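Local coordinates for outer envelope protein 64, mitochondrial (Arabidopsis thaliana, PDB 6HPG), which probably acts as a chaperone receptor of the mitochondrial outer membrane, mediating Hsp90-dependent targeting of proteins through its TPR domain, at residues L78-G81 with T82-S86. Numbering follows the deposited sequence.
Sequences LRRG and TARES
R80 and R84 stack their guanidinium groups one turn apart on helix 74-86, the first helix of the third TPR repeat. The two side chains run side by side and point the same way. Their guanidinium centres are 3.8 Å apart, and the planes are 21° from parallel. The stack is offset: R84 NH2 sits over one face of R80, toward its rim, 3.3 Å from R80 NE. A bend at chi3 (66°) turns the end of R80 alongside R84, whose chain is extended from CG to NE. D96, on helix 90-103, forms a salt bridge with each arginine and probably offsets much of their combined charge. R80 also bonds T64 on helix 56-69 through NH2, so the pair ties this helix to helices 56-69 and 90-103. R84 NE is buried by the contact and has no partner in the model. With an alanine at R80, R84 would probably lose its stacking mate, D96 one of its two arginines and T64 this bond.

The aliphatic part of R84 lies against the backbone of the preceding turn, with CG 3.4 Å from R80 O. That carbonyl accepts the regular helical bond from R84 N. G81 O does the same for E85 N at 2.9 Å.

The face of T82 and L78 is turned toward the bound peptide, and both pack on an apolar side chain of it. R79 hydrogen-bonds the peptide backbone through NH2. T82 has its hydroxyl folded back along the helix, and L78 O takes two bonds from this one residue. T82 N and T82 OG1 approach that oxygen from opposite faces of the carbonyl plane, OG1 at 2.8 Å from L78 O and tilted 32° from the plane.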
loop_
_atom_site.group_PDB
_atom_site.type_symbol
_atom_site.label_atom_id
_atom_site.label_comp_id
_atom_site.label_asym_id
_atom_site.label_seq_id
_atom_site.Cartn_x
_atom_site.Cartn_y
_atom_site.Cartn_z
ATOM N N LEU A 78 6.543 1.677 0.697
ATOM C CA LEU A 78 6.816 1.048 -0.611
ATOM C C LEU A 78 5.791 1.432 -1.659
ATOM O O LEU A 78 6.143 1.838 -2.755
ATOM C CB LEU A 78 6.814 -0.457 -0.471
ATOM C CG LEU A 78 7.934 -1.045 0.420
ATOM C CD1 LEU A 78 7.884 -2.563 0.387
ATOM C CD2 LEU A 78 9.294 -0.607 -0.047
ATOM N N ARG A 79 4.512 1.302 -1.294
ATOM C CA ARG A 79 3.376 1.656 -2.168
ATOM C C ARG A 79 3.193 3.162 -2.447
ATOM O O ARG A 79 2.949 3.537 -3.616
ATOM C CB ARG A 79 2.069 1.043 -1.653
ATOM C CG ARG A 79 2.044 -0.494 -1.823
ATOM C CD ARG A 79 0.815 -1.183 -1.228
ATOM N NE ARG A 79 0.990 -2.607 -1.420
ATOM C CZ ARG A 79 0.680 -3.557 -0.560
ATOM N NH1 ARG A 79 0.088 -3.290 0.600
ATOM N NH2 ARG A 79 0.959 -4.795 -0.886
ATOM N N ARG A 80 3.314 4.022 -1.423
ATOM C CA ARG A 80 3.260 5.460 -1.678
ATOM C C ARG A 80 4.440 5.871 -2.564
ATOM O O ARG A 80 4.280 6.671 -3.504
ATOM C CB ARG A 80 3.243 6.284 -0.397
ATOM C CG ARG A 80 2.680 7.675 -0.647
ATOM C CD ARG A 80 2.427 8.496 0.589
ATOM N NE ARG A 80 3.666 8.840 1.282
ATOM C CZ ARG A 80 3.711 9.515 2.427
ATOM N NH1 ARG A 80 4.874 9.773 2.987
ATOM N NH2 ARG A 80 2.592 9.970 2.997
ATOM N N GLY A 81 5.602 5.289 -2.271
ATOM C CA GLY A 81 6.788 5.418 -3.110
ATOM C C GLY A 81 6.567 5.096 -4.569
ATOM O O GLY A 81 6.987 5.858 -5.450
ATOM N N THR A 82 5.908 3.969 -4.816
ATOM C CA THR A 82 5.608 3.525 -6.179
ATOM C C THR A 82 4.672 4.493 -6.887
ATOM O O THR A 82 4.860 4.741 -8.065
ATOM C CB THR A 82 5.023 2.103 -6.194
ATOM O OG1 THR A 82 5.907 1.242 -5.477
ATOM C CG2 THR A 82 4.839 1.568 -7.613
ATOM N N ALA A 83 3.673 5.024 -6.175
ATOM C CA ALA A 83 2.657 5.887 -6.790
ATOM C C ALA A 83 3.320 7.207 -7.140
ATOM O O ALA A 83 3.050 7.802 -8.187
ATOM C CB ALA A 83 1.451 6.119 -5.862
ATOM N N ARG A 84 4.181 7.675 -6.242
ATOM C CA ARG A 84 4.946 8.859 -6.495
ATOM C C ARG A 84 5.890 8.706 -7.687
ATOM O O ARG A 84 5.907 9.566 -8.547
ATOM C CB ARG A 84 5.706 9.265 -5.254
ATOM C CG ARG A 84 4.789 9.921 -4.266
ATOM C CD ARG A 84 5.485 10.011 -2.932
ATOM N NE ARG A 84 4.675 10.777 -2.007
ATOM C CZ ARG A 84 5.075 11.127 -0.786
ATOM N NH1 ARG A 84 6.283 10.764 -0.302
ATOM N NH2 ARG A 84 4.256 11.846 -0.040
ATOM N N GLU A 85 6.644 7.622 -7.751
ATOM C CA GLU A 85 7.540 7.409 -8.892
ATOM C C GLU A 85 6.754 7.341 -10.220
ATOM O O GLU A 85 7.246 7.799 -11.264
ATOM C CB GLU A 85 8.352 6.160 -8.690
ATOM C CG GLU A 85 9.281 5.871 -9.832
ATOM C CD GLU A 85 10.128 4.664 -9.581
ATOM O OE1 GLU A 85 11.076 4.446 -10.373
ATOM O OE2 GLU A 85 9.868 3.924 -8.599
ATOM N N SER A 86 5.545 6.777 -10.153
ATOM C CA SER A 86 4.614 6.737 -11.283
ATOM C C SER A 86 4.145 8.128 -11.663
ATOM O O SER A 86 3.969 8.408 -12.850
ATOM C CB SER A 86 3.398 5.879 -10.967
ATOM O OG SER A 86 3.753 4.516 -10.903
#